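Local coordinates for cell division control protein 45 cdc45 putative (Entamoeba histolytica, PDB 6CC2) that probably acts in eukaryotic DNA replication as the Cdc45 component of the replicative helicase, and may switch between conformations to regulate it, at residues V29-S43 and W374-S386. Sequence-based numbering, arbitrary orientation.
Sequences VSPTVDAIVCYKILS and WQQQFWEGFKLLS. With EDO (1,2-ethanediol), chain J; EDO (1,2-ethanediol), chain F.
The indole of W374 lies across the loop that links strand 24-29 to helix 33-48. Its NE1 donates to V29 O at 2.9 Å, with the oxygen almost in the ring plane. P31 covers one indole face, its CA making a CH-pi contact 3.6 Å from the centroid of the six-membered ring. F378 CB lies against the opposite face, so the indole is held between them, and the NE1 bond probably limits its rotation.

The packing is tight in the middle, round I36. I36 is a knob in the hole formed by F378, G381, F382 and L385. Its CD1 passes G381, where the absence of a side chain lets it come near the helix backbone, and reaches W374 CH2 at 3.9 Å. CG2, anti to the backbone N, points to F382 and L385 instead. F378 turns its edge to the face of Y39, with CZ 3.8 Å from Y39 CD1 and the planes at 90°. F382 is a knob in turn, set among I36, Y39, K40 and S43.

The other end is more polar and more open to solvent. The K40 chain bends at chi2 (62°), passes F382 CE2 with its CD, and brings NZ to S386 OG at 2.8 Å. That hydroxyl also donates to F382 O. Y39 OH shares a hydrogen bond with an ethanediol, probably from the crystallisation liquor, which E47 and H53 also hold, near exposed W379.

The contact thus ties the parallel-sheet region to a helix more than 300 residues later. An apolar and aromatic middle holds the helices together, with one polar link at the strand end, W374 to V29, and one at the more exposed end, K40 to S386.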
ATOM      1  N   VAL A  29      10.598   5.939   7.806  1.00 16.16           N
ATOM      2  CA  VAL A  29       9.473   5.092   7.452  1.00 16.59           C
ATOM      3  C   VAL A  29       8.899   5.590   6.137  1.00 16.63           C
ATOM      4  O   VAL A  29       8.428   6.726   6.060  1.00 17.71           O
ATOM      5  CB  VAL A  29       8.403   5.096   8.544  1.00 19.35           C
ATOM      6  CG1 VAL A  29       7.303   4.105   8.204  1.00 20.40           C
ATOM      7  CG2 VAL A  29       9.017   4.783   9.896  1.00 20.61           C
ATOM      8  N   SER A  30       8.958   4.763   5.131  1.00 18.00           N
ATOM      9  CA  SER A  30       8.314   5.076   3.854  1.00 20.13           C
ATOM     10  C   SER A  30       6.807   4.808   3.930  1.00 18.95           C
ATOM     11  O   SER A  30       6.334   4.118   4.831  1.00 17.19           O
ATOM     12  CB  SER A  30       8.984   4.273   2.762  1.00 22.45           C
ATOM     13  OG  SER A  30       8.755   2.898   2.936  1.00 26.87           O
ATOM     14  N   PRO A  31       6.023   5.363   2.991  1.00 17.67           N
ATOM     15  CA  PRO A  31       4.550   5.404   3.176  1.00 19.05           C
ATOM     16  C   PRO A  31       3.815   4.145   2.732  1.00 19.25           C
ATOM     17  O   PRO A  31       3.051   4.129   1.763  1.00 19.73           O
ATOM     18  CB  PRO A  31       4.133   6.616   2.341  1.00 23.74           C
ATOM     19  CG  PRO A  31       5.384   7.178   1.717  1.00 28.47           C
ATOM     20  CD  PRO A  31       6.463   6.183   1.845  1.00 23.71           C
ATOM     21  N   THR A  32       4.033   3.046   3.456  1.00 16.84           N
ATOM     22  CA  THR A  32       3.232   1.833   3.272  1.00 17.42           C
ATOM     23  C   THR A  32       2.743   1.358   4.630  1.00 16.71           C
ATOM     24  O   THR A  32       3.373   1.623   5.652  1.00 17.16           O
ATOM     25  CB  THR A  32       4.040   0.703   2.594  1.00 21.87           C
ATOM     26  OG1 THR A  32       4.973   0.139   3.485  1.00 21.32           O
ATOM     27  CG2 THR A  32       4.767   1.226   1.327  1.00 25.22           C
ATOM     28  N   VAL A  33       1.612   0.663   4.637  1.00 17.47           N
ATOM     29  CA  VAL A  33       1.107   0.117   5.896  1.00 18.15           C
ATOM     30  C   VAL A  33       2.091  -0.894   6.453  1.00 17.60           C
ATOM     31  O   VAL A  33       2.295  -0.979   7.671  1.00 17.01           O
ATOM     32  CB  VAL A  33      -0.284  -0.502   5.681  1.00 19.13           C
ATOM     33  CG1 VAL A  33      -0.735  -1.221   6.956  1.00 20.11           C
ATOM     34  CG2 VAL A  33      -1.297   0.574   5.277  1.00 17.13           C
ATOM     35  N   ASP A  34       2.695  -1.706   5.574  1.00 18.05           N
ATOM     36  CA  ASP A  34       3.729  -2.665   6.001  1.00 18.69           C
ATOM     37  C   ASP A  34       4.861  -1.967   6.739  1.00 17.64           C
ATOM     38  O   ASP A  34       5.361  -2.463   7.758  1.00 17.80           O
ATOM     39  CB  ASP A  34       4.249  -3.407   4.766  1.00 19.64           C
ATOM     40  CG  ASP A  34       5.022  -4.674   5.094  1.00 21.87           C
ATOM     41  OD1 ASP A  34       4.875  -5.272   6.192  1.00 19.56           O
ATOM     42  OD2 ASP A  34       5.777  -5.102   4.194  1.00 21.24           O
ATOM     43  N   ALA A  35       5.287  -0.809   6.250  1.00 16.57           N
ATOM     44  CA  ALA A  35       6.333  -0.062   6.932  1.00 16.23           C
ATOM     45  C   ALA A  35       5.887   0.382   8.320  1.00 16.35           C
ATOM     46  O   ALA A  35       6.677   0.314   9.266  1.00 18.36           O
ATOM     47  CB  ALA A  35       6.761   1.146   6.098  1.00 16.92           C
ATOM     48  N   ILE A  36       4.633   0.810   8.471  1.00 14.81           N
ATOM     49  CA  ILE A  36       4.139   1.186   9.800  1.00 14.42           C
ATOM     50  C   ILE A  36       4.153  -0.027  10.721  1.00 16.65           C
ATOM     51  O   ILE A  36       4.522   0.060  11.904  1.00 17.63           O
ATOM     52  CB  ILE A  36       2.740   1.805   9.729  1.00 17.76           C
ATOM     53  CG1 ILE A  36       2.734   3.038   8.808  1.00 20.40           C
ATOM     54  CG2 ILE A  36       2.258   2.227  11.142  1.00 17.64           C
ATOM     55  CD1 ILE A  36       1.393   3.753   8.736  1.00 22.27           C
ATOM     56  N   VAL A  37       3.738  -1.183  10.193  1.00 16.37           N
ATOM     57  CA  VAL A  37       3.773  -2.420  10.980  1.00 17.74           C
ATOM     58  C   VAL A  37       5.185  -2.699  11.472  1.00 16.92           C
ATOM     59  O   VAL A  37       5.402  -3.068  12.629  1.00 16.77           O
ATOM     60  CB  VAL A  37       3.236  -3.595  10.142  1.00 18.32           C
ATOM     61  CG1 VAL A  37       3.577  -4.932  10.775  1.00 18.04           C
ATOM     62  CG2 VAL A  37       1.720  -3.437   9.915  1.00 20.29           C
ATOM     63  N   CYS A  38       6.182  -2.566  10.581  1.00 17.70           N
ATOM     64  CA  CYS A  38       7.560  -2.814  10.977  1.00 18.26           C
ATOM     65  C   CYS A  38       7.977  -1.870  12.097  1.00 19.22           C
ATOM     66  O   CYS A  38       8.484  -2.306  13.138  1.00 21.20           O
ATOM     67  CB  CYS A  38       8.466  -2.684   9.748  1.00 20.50           C
ATOM     68  SG  CYS A  38      10.224  -2.982  10.061  1.00 20.17           S
ATOM     69  N   TYR A  39       7.720  -0.575  11.921  1.00 18.43           N
ATOM     70  CA  TYR A  39       7.984   0.383  12.982  1.00 19.70           C
ATOM     71  C   TYR A  39       7.314  -0.032  14.290  1.00 17.96           C
ATOM     72  O   TYR A  39       7.919   0.037  15.358  1.00 20.34           O
ATOM     73  CB  TYR A  39       7.490   1.770  12.583  1.00 17.26           C
ATOM     74  CG  TYR A  39       7.780   2.807  13.632  1.00 18.78           C
ATOM     75  CD1 TYR A  39       6.875   3.039  14.673  1.00 20.68           C
ATOM     76  CD2 TYR A  39       8.956   3.521  13.632  1.00 22.52           C
ATOM     77  CE1 TYR A  39       7.134   3.954  15.654  1.00 21.21           C
ATOM     78  CE2 TYR A  39       9.219   4.440  14.608  1.00 23.80           C
ATOM     79  CZ  TYR A  39       8.313   4.651  15.626  1.00 23.29           C
ATOM     80  OH  TYR A  39       8.577   5.581  16.625  1.00 25.21           O
ATOM     81  N   LYS A  40       6.034  -0.411  14.225  1.00 19.38           N
ATOM     82  CA  LYS A  40       5.287  -0.766  15.434  1.00 17.44           C
ATOM     83  C   LYS A  40       5.949  -1.924  16.169  1.00 18.86           C
ATOM     84  O   LYS A  40       6.165  -1.863  17.394  1.00 20.25           O
ATOM     85  CB  LYS A  40       3.834  -1.121  15.044  1.00 19.10           C
ATOM     86  CG  LYS A  40       2.950  -1.611  16.184  1.00 21.05           C
ATOM     87  CD  LYS A  40       2.790  -0.568  17.253  1.00 22.01           C
ATOM     88  CE  LYS A  40       1.830  -1.017  18.338  1.00 25.58           C
ATOM     89  NZ  LYS A  40       1.677   0.035  19.406  1.00 26.03           N
ATOM     90  N   ILE A  41       6.306  -2.978  15.433  1.00 19.32           N
ATOM     91  CA  ILE A  41       6.878  -4.166  16.065  1.00 20.50           C
ATOM     92  C   ILE A  41       8.239  -3.853  16.680  1.00 22.24           C
ATOM     93  O   ILE A  41       8.540  -4.250  17.812  1.00 23.41           O
ATOM     94  CB  ILE A  41       6.952  -5.316  15.033  1.00 20.55           C
ATOM     95  CG1 ILE A  41       5.535  -5.773  14.692  1.00 20.58           C
ATOM     96  CG2 ILE A  41       7.763  -6.476  15.579  1.00 22.85           C
ATOM     97  CD1 ILE A  41       5.458  -6.865  13.614  1.00 19.95           C
ATOM     98  N   LEU A  42       9.098  -3.146  15.931  1.00 20.05           N
ATOM     99  CA  LEU A  42      10.355  -2.693  16.510  1.00 20.01           C
ATOM    100  C   LEU A  42      10.109  -1.811  17.724  1.00 20.82           C
ATOM    101  O   LEU A  42      10.811  -1.916  18.747  1.00 22.83           O
ATOM    102  CB  LEU A  42      11.186  -1.948  15.478  1.00 20.00           C
ATOM    103  CG  LEU A  42      11.644  -2.789  14.282  1.00 22.04           C
ATOM    104  CD1 LEU A  42      12.208  -1.849  13.209  1.00 22.61           C
ATOM    105  CD2 LEU A  42      12.655  -3.841  14.673  1.00 26.63           C
ATOM    106  N   SER A  43       9.136  -0.904  17.631  1.00 23.87           N
ATOM    107  CA  SER A  43       8.931   0.031  18.729  1.00 25.84           C
ATOM    108  C   SER A  43       8.463  -0.674  19.990  1.00 25.63           C
ATOM    109  O   SER A  43       8.763  -0.224  21.096  1.00 27.42           O
ATOM    110  CB  SER A  43       7.941   1.118  18.318  1.00 27.00           C
ATOM    111  OG  SER A  43       6.631   0.579  18.226  1.00 31.31           O
ATOM    112  N   TRP A 374       2.380  13.049   4.811  1.00 19.48           N
ATOM    113  CA  TRP A 374       2.866  11.796   5.390  1.00 17.88           C
ATOM    114  C   TRP A 374       3.440  11.995   6.795  1.00 18.61           C
ATOM    115  O   TRP A 374       3.278  11.126   7.657  1.00 19.11           O
ATOM    116  CB  TRP A 374       3.862  11.175   4.434  1.00 18.75           C
ATOM    117  CG  TRP A 374       4.576   9.955   4.914  1.00 17.67           C
ATOM    118  CD1 TRP A 374       5.918   9.738   4.878  1.00 19.44           C
ATOM    119  CD2 TRP A 374       3.990   8.770   5.485  1.00 17.29           C
ATOM    120  NE1 TRP A 374       6.204   8.503   5.365  1.00 19.21           N
ATOM    121  CE2 TRP A 374       5.049   7.893   5.771  1.00 19.28           C
ATOM    122  CE3 TRP A 374       2.686   8.380   5.778  1.00 17.34           C
ATOM    123  CZ2 TRP A 374       4.845   6.624   6.347  1.00 20.40           C
ATOM    124  CZ3 TRP A 374       2.476   7.108   6.350  1.00 18.94           C
ATOM    125  CH2 TRP A 374       3.562   6.251   6.608  1.00 20.81           C
ATOM    126  N   GLN A 375       4.087  13.131   7.063  1.00 18.59           N
ATOM    127  CA  GLN A 375       4.631  13.349   8.402  1.00 20.88           C
ATOM    128  C   GLN A 375       3.551  13.252   9.473  1.00 22.56           C
ATOM    129  O   GLN A 375       3.795  12.721  10.564  1.00 25.95           O
ATOM    130  CB  GLN A 375       5.323  14.711   8.468  1.00 31.76           C
ATOM    131  CG  GLN A 375       6.664  14.772   7.767  1.00 50.22           C
ATOM    132  CD  GLN A 375       7.378  16.101   8.001  1.00 64.23           C
ATOM    133  OE1 GLN A 375       7.770  16.784   7.056  1.00 76.17           O
ATOM    134  NE2 GLN A 375       7.549  16.469   9.266  1.00 57.66           N
ATOM    135  N   GLN A 376       2.357  13.764   9.187  1.00 23.75           N
ATOM    136  CA  GLN A 376       1.248  13.664  10.131  1.00 24.49           C
ATOM    137  C   GLN A 376       0.485  12.353   9.982  1.00 22.53           C
ATOM    138  O   GLN A 376       0.132  11.718  10.986  1.00 24.69           O
ATOM    139  CB  GLN A 376       0.279  14.829   9.936  1.00 33.81           C
ATOM    140  CG  GLN A 376       0.923  16.199  10.105  1.00 56.82           C
ATOM    141  CD  GLN A 376      -0.094  17.315  10.240  1.00 73.19           C
ATOM    142  OE1 GLN A 376       0.136  18.286  10.958  1.00 71.98           O
ATOM    143  NE2 GLN A 376      -1.225  17.183   9.548  1.00 83.57           N
ATOM    144  N   GLN A 377       0.239  11.922   8.749  1.00 19.87           N
ATOM    145  CA  GLN A 377      -0.621  10.760   8.548  1.00 20.50           C
ATOM    146  C   GLN A 377       0.064   9.478   9.018  1.00 20.12           C
ATOM    147  O   GLN A 377      -0.611   8.529   9.400  1.00 19.69           O
ATOM    148  CB  GLN A 377      -1.033  10.616   7.077  1.00 20.96           C
ATOM    149  CG  GLN A 377      -2.001  11.716   6.603  1.00 23.73           C
ATOM    150  CD  GLN A 377      -3.159  11.926   7.542  1.00 27.45           C
ATOM    151  OE1 GLN A 377      -4.094  11.121   7.600  1.00 31.27           O
ATOM    152  NE2 GLN A 377      -3.101  13.000   8.305  1.00 24.70           N
ATOM    153  N   PHE A 378       1.399   9.441   9.028  1.00 18.85           N
ATOM    154  CA  PHE A 378       2.079   8.295   9.635  1.00 17.85           C
ATOM    155  C   PHE A 378       1.562   8.026  11.052  1.00 19.32           C
ATOM    156  O   PHE A 378       1.274   6.875  11.407  1.00 19.02           O
ATOM    157  CB  PHE A 378       3.584   8.504   9.678  1.00 19.58           C
ATOM    158  CG  PHE A 378       4.270   7.563  10.621  1.00 20.44           C
ATOM    159  CD1 PHE A 378       4.591   6.281  10.196  1.00 19.47           C
ATOM    160  CD2 PHE A 378       4.566   7.942  11.920  1.00 20.97           C
ATOM    161  CE1 PHE A 378       5.188   5.382  11.082  1.00 19.19           C
ATOM    162  CE2 PHE A 378       5.155   7.074  12.788  1.00 18.62           C
ATOM    163  CZ  PHE A 378       5.478   5.795  12.383  1.00 18.98           C
ATOM    164  N   TRP A 379       1.437   9.079  11.866  1.00 19.77           N
ATOM    165  CA  TRP A 379       1.027   8.902  13.255  1.00 20.68           C
ATOM    166  C   TRP A 379      -0.437   8.526  13.373  1.00 21.33           C
ATOM    167  O   TRP A 379      -0.810   7.772  14.274  1.00 22.17           O
ATOM    168  CB  TRP A 379       1.345  10.173  14.055  1.00 21.87           C
ATOM    169  CG  TRP A 379       2.803  10.281  14.308  1.00 24.20           C
ATOM    170  CD1 TRP A 379       3.668  11.186  13.776  1.00 27.05           C
ATOM    171  CD2 TRP A 379       3.590   9.415  15.133  1.00 25.11           C
ATOM    172  NE1 TRP A 379       4.942  10.945  14.224  1.00 27.46           N
ATOM    173  CE2 TRP A 379       4.922   9.866  15.067  1.00 26.88           C
ATOM    174  CE3 TRP A 379       3.294   8.293  15.922  1.00 26.42           C
ATOM    175  CZ2 TRP A 379       5.955   9.244  15.765  1.00 30.19           C
ATOM    176  CZ3 TRP A 379       4.322   7.681  16.614  1.00 32.49           C
ATOM    177  CH2 TRP A 379       5.631   8.158  16.534  1.00 29.93           C
ATOM    178  N   GLU A 380      -1.279   9.016  12.462  1.00 20.27           N
ATOM    179  CA  GLU A 380      -2.662   8.569  12.434  1.00 20.94           C
ATOM    180  C   GLU A 380      -2.749   7.083  12.113  1.00 18.49           C
ATOM    181  O   GLU A 380      -3.577   6.361  12.691  1.00 21.68           O
ATOM    182  CB  GLU A 380      -3.461   9.389  11.428  1.00 24.68           C
ATOM    183  CG  GLU A 380      -3.552  10.870  11.762  1.00 31.16           C
ATOM    184  CD  GLU A 380      -4.264  11.128  13.092  1.00 49.16           C
ATOM    185  OE1 GLU A 380      -5.210  10.382  13.424  1.00 52.09           O
ATOM    186  OE2 GLU A 380      -3.870  12.073  13.806  1.00 56.70           O
ATOM    187  N   GLY A 381      -1.945   6.618  11.148  1.00 17.49           N
ATOM    188  CA  GLY A 381      -1.954   5.205  10.805  1.00 19.55           C
ATOM    189  C   GLY A 381      -1.420   4.344  11.936  1.00 21.50           C
ATOM    190  O   GLY A 381      -1.958   3.276  12.220  1.00 20.86           O
ATOM    191  N   PHE A 382      -0.348   4.800  12.582  1.00 21.24           N
ATOM    192  CA  PHE A 382       0.212   4.112  13.753  1.00 20.37           C
ATOM    193  C   PHE A 382      -0.812   4.000  14.872  1.00 20.19           C
ATOM    194  O   PHE A 382      -0.937   2.943  15.511  1.00 20.96           O
ATOM    195  CB  PHE A 382       1.453   4.867  14.237  1.00 20.49           C
ATOM    196  CG  PHE A 382       2.085   4.288  15.474  1.00 20.04           C
ATOM    197  CD1 PHE A 382       1.702   4.731  16.730  1.00 22.86           C
ATOM    198  CD2 PHE A 382       3.069   3.313  15.383  1.00 21.01           C
ATOM    199  CE1 PHE A 382       2.266   4.201  17.881  1.00 27.93           C
ATOM    200  CE2 PHE A 382       3.658   2.794  16.557  1.00 23.66           C
ATOM    201  CZ  PHE A 382       3.248   3.233  17.779  1.00 27.68           C
ATOM    202  N   LYS A 383      -1.527   5.089  15.145  1.00 22.60           N
ATOM    203  CA  LYS A 383      -2.544   5.091  16.183  1.00 22.84           C
ATOM    204  C   LYS A 383      -3.653   4.095  15.866  1.00 22.58           C
ATOM    205  O   LYS A 383      -4.082   3.342  16.750  1.00 23.41           O
ATOM    206  CB  LYS A 383      -3.121   6.498  16.335  1.00 29.99           C
ATOM    207  CG  LYS A 383      -4.257   6.638  17.327  1.00 55.74           C
ATOM    208  CD  LYS A 383      -4.882   8.033  17.242  1.00 75.97           C
ATOM    209  CE  LYS A 383      -5.960   8.238  18.295  1.00 84.76           C
ATOM    210  NZ  LYS A 383      -5.397   8.227  19.675  1.00 86.81           N
ATOM    211  N   LEU A 384      -4.115   4.057  14.614  1.00 21.87           N
ATOM    212  CA  LEU A 384      -5.159   3.090  14.261  1.00 21.33           C
ATOM    213  C   LEU A 384      -4.628   1.661  14.352  1.00 20.67           C
ATOM    214  O   LEU A 384      -5.285   0.776  14.921  1.00 21.48           O
ATOM    215  CB  LEU A 384      -5.740   3.385  12.883  1.00 19.46           C
ATOM    216  CG  LEU A 384      -6.846   2.426  12.445  1.00 18.18           C
ATOM    217  CD1 LEU A 384      -7.931   2.313  13.513  1.00 21.14           C
ATOM    218  CD2 LEU A 384      -7.469   2.845  11.083  1.00 18.75           C
ATOM    219  N   LEU A 385      -3.446   1.412  13.789  1.00 20.95           N
ATOM    220  CA  LEU A 385      -2.839   0.087  13.887  1.00 20.51           C
ATOM    221  C   LEU A 385      -2.782  -0.373  15.336  1.00 21.54           C
ATOM    222  O   LEU A 385      -3.050  -1.548  15.643  1.00 19.71           O
ATOM    223  CB  LEU A 385      -1.431   0.118  13.279  1.00 19.67           C
ATOM    224  CG  LEU A 385      -0.647  -1.182  13.312  1.00 22.72           C
ATOM    225  CD1 LEU A 385      -1.263  -2.215  12.371  1.00 23.91           C
ATOM    226  CD2 LEU A 385       0.799  -0.878  12.922  1.00 22.71           C
ATOM    227  N   SER A 386      -2.462   0.544  16.249  1.00 22.50           N
ATOM    228  CA  SER A 386      -2.283   0.210  17.644  1.00 21.91           C
ATOM    229  C   SER A 386      -3.593   0.042  18.397  1.00 21.73           C
ATOM    230  O   SER A 386      -3.556  -0.307  19.588  1.00 22.66           O
ATOM    231  CB  SER A 386      -1.450   1.302  18.346  1.00 23.43           C
ATOM    232  OG  SER A 386      -0.157   1.435  17.763  1.00 25.16           O
TER
HETATM  233  C1  EDO J 609       5.970   5.288  19.268  1.00 47.90           C
HETATM  234  O1  EDO J 609       7.284   5.624  18.799  1.00 38.63           O
HETATM  235  C2  EDO J 609       6.044   4.001  20.075  1.00 59.98           C
HETATM  236  O2  EDO J 609       7.010   4.146  21.126  1.00 61.43           O
HETATM  237  C1  EDO F 605      10.501  18.370   9.834  1.00 70.81           C
HETATM  238  O1  EDO F 605      10.673  18.867  11.166  1.00 73.35           O
HETATM  239  C2  EDO F 605       9.614  19.330   9.047  1.00 69.91           C
HETATM  240  O2  EDO F 605       9.575  18.936   7.674  1.00 66.72           O